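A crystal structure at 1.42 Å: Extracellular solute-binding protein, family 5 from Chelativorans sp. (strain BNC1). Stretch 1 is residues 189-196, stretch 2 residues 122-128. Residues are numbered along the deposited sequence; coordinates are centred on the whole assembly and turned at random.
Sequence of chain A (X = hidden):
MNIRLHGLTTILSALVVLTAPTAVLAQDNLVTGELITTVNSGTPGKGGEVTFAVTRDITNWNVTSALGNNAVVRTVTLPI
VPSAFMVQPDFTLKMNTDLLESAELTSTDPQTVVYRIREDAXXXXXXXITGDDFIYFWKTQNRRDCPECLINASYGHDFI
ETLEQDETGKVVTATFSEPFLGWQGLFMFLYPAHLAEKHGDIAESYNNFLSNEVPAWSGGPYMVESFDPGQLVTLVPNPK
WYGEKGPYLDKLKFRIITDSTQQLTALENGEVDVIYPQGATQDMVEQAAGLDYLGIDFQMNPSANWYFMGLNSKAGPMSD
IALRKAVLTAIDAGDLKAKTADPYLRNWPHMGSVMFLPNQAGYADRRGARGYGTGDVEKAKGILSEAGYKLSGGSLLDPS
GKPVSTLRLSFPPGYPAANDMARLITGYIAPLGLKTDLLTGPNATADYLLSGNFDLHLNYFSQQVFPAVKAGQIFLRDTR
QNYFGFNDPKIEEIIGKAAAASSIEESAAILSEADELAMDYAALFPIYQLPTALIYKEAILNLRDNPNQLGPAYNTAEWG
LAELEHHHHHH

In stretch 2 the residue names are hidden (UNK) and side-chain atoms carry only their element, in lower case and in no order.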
ATOM      1  N   PHE A 189      -6.804  10.715  -7.869  1.00 16.70           N
ATOM      2  CA  PHE A 189      -7.550   9.957  -8.859  1.00 16.94           C
ATOM      3  C   PHE A 189      -8.761  10.789  -9.237  1.00 20.57           C
ATOM      4  O   PHE A 189      -9.657  10.987  -8.407  1.00 25.49           O
ATOM      5  CB  PHE A 189      -7.984   8.602  -8.308  1.00 19.40           C
ATOM      6  CG  PHE A 189      -6.841   7.782  -7.774  1.00 18.45           C
ATOM      7  CD1 PHE A 189      -6.048   7.044  -8.617  1.00 21.48           C
ATOM      8  CD2 PHE A 189      -6.580   7.786  -6.420  1.00 21.30           C
ATOM      9  CE1 PHE A 189      -4.969   6.312  -8.102  1.00 22.80           C
ATOM     10  CE2 PHE A 189      -5.505   7.047  -5.904  1.00 23.19           C
ATOM     11  CZ  PHE A 189      -4.720   6.321  -6.758  1.00 23.56           C
ATOM     12  N   LEU A 190      -8.795  11.301 -10.460  1.00 17.23           N
ATOM     13  CA  LEU A 190      -9.895  12.117 -10.947  1.00 17.49           C
ATOM     14  C   LEU A 190     -10.707  11.350 -11.986  1.00 17.04           C
ATOM     15  O   LEU A 190     -10.149  10.618 -12.805  1.00 18.32           O
ATOM     16  CB  LEU A 190      -9.370  13.421 -11.566  1.00 18.76           C
ATOM     17  CG  LEU A 190      -8.719  14.383 -10.581  1.00 17.94           C
ATOM     18  CD1 LEU A 190      -8.041  15.518 -11.317  1.00 25.34           C
ATOM     19  CD2 LEU A 190      -9.770  14.925  -9.624  1.00 20.01           C
ATOM     20  N   TYR A 191     -12.027  11.546 -11.955  1.00 17.86           N
ATOM     21  CA  TYR A 191     -12.993  10.870 -12.806  1.00 17.71           C
ATOM     22  C   TYR A 191     -13.788  11.898 -13.597  1.00 18.48           C
ATOM     23  O   TYR A 191     -13.960  13.046 -13.163  1.00 18.55           O
ATOM     24  CB  TYR A 191     -13.900   9.963 -11.956  1.00 19.29           C
ATOM     25  CG  TYR A 191     -13.071   8.891 -11.285  1.00 19.12           C
ATOM     26  CD1 TYR A 191     -12.787   7.699 -11.946  1.00 19.69           C
ATOM     27  CD2 TYR A 191     -12.498   9.086 -10.034  1.00 21.22           C
ATOM     28  CE1 TYR A 191     -11.995   6.729 -11.379  1.00 20.04           C
ATOM     29  CE2 TYR A 191     -11.694   8.105  -9.449  1.00 20.21           C
ATOM     30  CZ  TYR A 191     -11.453   6.932 -10.134  1.00 19.23           C
ATOM     31  OH  TYR A 191     -10.623   5.951  -9.580  1.00 20.27           O
ATOM     32  N   PRO A 192     -14.301  11.525 -14.780  1.00 17.53           N
ATOM     33  CA  PRO A 192     -14.965  12.525 -15.634  1.00 18.88           C
ATOM     34  C   PRO A 192     -16.366  12.891 -15.151  1.00 20.04           C
ATOM     35  O   PRO A 192     -17.350  12.157 -15.380  1.00 20.04           O
ATOM     36  CB  PRO A 192     -14.985  11.846 -17.008  1.00 19.19           C
ATOM     37  CG  PRO A 192     -15.009  10.373 -16.678  1.00 18.33           C
ATOM     38  CD  PRO A 192     -14.101  10.243 -15.478  1.00 20.05           C
ATOM     39  N   ALA A 193     -16.469  14.066 -14.530  1.00 18.35           N
ATOM     40  CA  ALA A 193     -17.734  14.507 -13.948  1.00 20.28           C
ATOM     41  C   ALA A 193     -18.821  14.635 -14.997  1.00 20.96           C
ATOM     42  O   ALA A 193     -19.981  14.320 -14.728  1.00 22.04           O
ATOM     43  CB  ALA A 193     -17.540  15.843 -13.232  1.00 21.56           C
ATOM     44  N   HIS A 194     -18.476  15.091 -16.206  1.00 19.91           N
ATOM     45  CA  HIS A 194     -19.492  15.291 -17.231  1.00 21.88           C
ATOM     46  C   HIS A 194     -20.085  13.982 -17.705  1.00 21.48           C
ATOM     47  O   HIS A 194     -21.215  13.983 -18.218  1.00 24.71           O
ATOM     48  CB  HIS A 194     -18.930  16.091 -18.408  1.00 22.36           C
ATOM     49  CG  HIS A 194     -17.917  15.360 -19.222  1.00 21.25           C
ATOM     50  ND1 HIS A 194     -16.609  15.188 -18.816  1.00 21.33           N
ATOM     51  CD2 HIS A 194     -18.013  14.783 -20.441  1.00 21.99           C
ATOM     52  CE1 HIS A 194     -15.954  14.517 -19.741  1.00 22.72           C
ATOM     53  NE2 HIS A 194     -16.780  14.259 -20.736  1.00 22.54           N
ATOM     54  N   LEU A 195     -19.373  12.873 -17.576  1.00 20.72           N
ATOM     55  CA  LEU A 195     -19.931  11.565 -17.877  1.00 21.46           C
ATOM     56  C   LEU A 195     -20.678  10.997 -16.679  1.00 22.83           C
ATOM     57  O   LEU A 195     -21.784  10.463 -16.835  1.00 24.36           O
ATOM     58  CB  LEU A 195     -18.847  10.606 -18.370  1.00 22.31           C
ATOM     59  CG  LEU A 195     -18.089  11.106 -19.590  1.00 21.12           C
ATOM     60  CD1 LEU A 195     -16.980  10.158 -20.013  1.00 22.76           C
ATOM     61  CD2 LEU A 195     -19.049  11.311 -20.765  1.00 22.94           C
ATOM     62  N   ALA A 196     -20.125  11.122 -15.472  1.00 23.44           N
ATOM     63  CA  ALA A 196     -20.818  10.611 -14.297  1.00 25.35           C
ATOM     64  C   ALA A 196     -22.206  11.223 -14.163  1.00 26.71           C
ATOM     65  O   ALA A 196     -23.156  10.547 -13.748  1.00 26.75           O
ATOM     66  CB  ALA A 196     -19.988  10.884 -13.044  1.00 23.14           C
ATOM     67  N   UNK A 122      -7.412  17.539 -21.289  1.00 18.15           N
ATOM     68  CA  UNK A 122      -8.736  17.170 -21.762  1.00 16.96           C
ATOM     69  C   UNK A 122      -8.984  15.690 -21.512  1.00 17.62           C
ATOM     70  O   UNK A 122      -8.050  14.880 -21.445  1.00 17.70           O
ATOM     71  c   UNK A 122      -7.963  16.624 -24.121  1.00 19.83           C
ATOM     72  c   UNK A 122      -8.920  17.474 -23.272  1.00 19.60           C
ATOM     73  c   UNK A 122      -8.749  18.964 -23.564  1.00 22.46           C
ATOM     74  N   UNK A 123     -10.266  15.338 -21.390  1.00 17.43           N
ATOM     75  CA  UNK A 123     -10.690  13.940 -21.425  1.00 17.97           C
ATOM     76  C   UNK A 123     -10.644  13.438 -22.862  1.00 18.68           C
ATOM     77  O   UNK A 123     -10.522  14.211 -23.818  1.00 18.23           O
ATOM     78  c   UNK A 123     -12.090  13.808 -20.823  1.00 17.49           C
ATOM     79  c   UNK A 123     -11.980  14.157 -17.098  1.00 16.96           C
ATOM     80  c   UNK A 123     -10.794  11.683 -16.888  1.00 18.10           C
ATOM     81  c   UNK A 123     -11.648  13.696 -15.826  1.00 18.27           C
ATOM     82  c   UNK A 123     -12.666  15.349 -18.854  1.00 18.66           C
ATOM     83  n   UNK A 123     -12.564  15.334 -17.485  1.00 17.34           N
ATOM     84  c   UNK A 123     -11.710  13.407 -18.267  1.00 17.45           C
ATOM     85  c   UNK A 123     -11.046  12.456 -15.749  1.00 18.14           C
ATOM     86  c   UNK A 123     -12.165  14.185 -19.383  1.00 18.79           C
ATOM     87  c   UNK A 123     -11.114  12.153 -18.150  1.00 18.61           C
ATOM     88  N   UNK A 124     -10.787  12.119 -23.027  1.00 18.40           N
ATOM     89  CA  UNK A 124     -10.615  11.484 -24.331  1.00 18.65           C
ATOM     90  C   UNK A 124     -11.689  11.859 -25.329  1.00 21.79           C
ATOM     91  O   UNK A 124     -11.516  11.578 -26.519  1.00 22.35           O
ATOM     92  c   UNK A 124     -10.554   9.967 -24.154  1.00 21.10           C
ATOM     93  o   UNK A 124     -11.651   9.518 -23.394  1.00 21.47           O
ATOM     94  N   UNK A 125     -12.779  12.451 -24.886  1.00 18.99           N
ATOM     95  CA  UNK A 125     -13.821  12.955 -25.781  1.00 20.71           C
ATOM     96  C   UNK A 125     -13.636  14.439 -26.104  1.00 21.30           C
ATOM     97  O   UNK A 125     -14.512  15.039 -26.753  1.00 23.49           O
ATOM     98  o   UNK A 125     -16.428  13.010 -23.140  1.00 27.79           O
ATOM     99  o   UNK A 125     -14.496  14.058 -23.302  1.00 22.44           O
ATOM    100  c   UNK A 125     -15.378  13.299 -23.778  1.00 24.63           C
ATOM    101  c   UNK A 125     -15.207  12.700 -25.174  1.00 23.27           C
ATOM    102  N   UNK A 126     -12.508  15.028 -25.703  1.00 20.16           N
ATOM    103  CA  UNK A 126     -12.210  16.416 -25.967  1.00 20.59           C
ATOM    104  C   UNK A 126     -12.732  17.400 -24.944  1.00 21.18           C
ATOM    105  O   UNK A 126     -12.402  18.593 -25.024  1.00 22.08           O
ATOM    106  N   UNK A 127     -13.544  16.955 -24.003  1.00 19.33           N
ATOM    107  CA  UNK A 127     -14.063  17.853 -22.972  1.00 21.21           C
ATOM    108  C   UNK A 127     -12.922  18.228 -22.028  1.00 18.29           C
ATOM    109  O   UNK A 127     -12.227  17.335 -21.507  1.00 18.66           O
ATOM    110  c   UNK A 127     -15.211  17.177 -22.223  1.00 20.61           C
ATOM    111  c   UNK A 127     -16.382  16.906 -23.187  1.00 22.65           C
ATOM    112  c   UNK A 127     -15.658  18.037 -21.047  1.00 22.42           C
ATOM    113  N   UNK A 128     -12.657  19.513 -21.796  1.00 18.72           N
ATOM    114  CA  UNK A 128     -11.540  19.880 -20.911  1.00 17.99           C
ATOM    115  C   UNK A 128     -11.682  19.267 -19.526  1.00 19.57           C
ATOM    116  O   UNK A 128     -12.790  19.099 -18.998  1.00 19.70           O
ATOM    117  c   UNK A 128     -13.314  20.693 -22.404  1.00 21.14           C
ATOM    118  c   UNK A 128     -11.615  21.414 -20.869  1.00 21.35           C
ATOM    119  c   UNK A 128     -12.321  21.794 -22.172  1.00 22.77           C
TER

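Position 122 opens the stretch with three side-chain carbons, one of them bonded to CA and carrying the other two. This beta-branched, wholly apolar group lies out of reach of residues 189-196. The branching identifies it as Val122.

At position 123 one carbon leads into fused five- and six-membered rings that together hold eight carbons and one nitrogen, an indole. CA-to-CB points toward stretch 1, and the six-membered ring lies under the proline there: CB of Pro192 sits 3.8 Å from the ring centroid and only 10° off the normal, a CH-pi contact over the face. The residue is Trp123. Its CH2 atom comes within 3.5 Å of Pro192 N and, near the ring plane, 3.6 Å from Leu190 O. The indole nitrogen is hydrogen-bonded elsewhere in the structure.

Position 124 has one carbon followed by one oxygen, a short hydroxyl side chain that is out of reach of stretch 1. It is Ser124.

Position 125 shows two carbons, the second carrying two oxygens, which is a carboxylate one carbon removed from CA. CA-to-CB points toward stretch 1, and one oxygen lies 2.7 Å from NE2 of His194. With just two carbons the acid is Asp125, and that oxygen is OD2. NE2 of His194 donates to it in a nearly straight hydrogen bond, at an N-H...acceptor angle of 169°. CD2 of Leu195 lies 3.9 Å from the same Asp125 OD2.

Position 126 has no side-chain atoms and is therefore Gly126. Its phi/psi of 87/-8 would jam a CB against the carbonyl O of Asp125, so the backbone itself calls for glycine. The residue closes a type I beta turn that starts at Trp123, with Gly126 N donating a hydrogen bond to Trp123 O at 2.9 Å.

Position 127 again has three carbons, the first carrying two, and CA-to-CB points toward stretch 1. One methyl stands 3.7 Å from the centroid of the His194 ring, 9° off its normal, and the other is 3.6 Å from His194 NE2. This is Val127, with CG1 over the ring face and CG2 by the nitrogen. Its backbone N donates to Asp125 OD1 at 3.1 Å, tying the carboxylate to its own loop.

At position 128 three carbons close a ring onto the backbone N. Its CA-to-CB bond points away from stretch 1 and it makes no contact there; this is Pro128.

The contact centres on His194, at the start of the helix that follows Pro192. Its ring receives Val127 over one face, while Trp123 CD1 and Asp125 OD2 lie at its edge; the closest approach to the indole is 3.5 Å, from His194 CE1 to Trp123 CD1. The turn is further held by Trp123 N to Val127 O at 2.8 Å. Apolar packing around the indole and one strong polar link thus join the segments, burying 299 Å² in all.

Stretch 2, residues 122-128: VWSDGVP
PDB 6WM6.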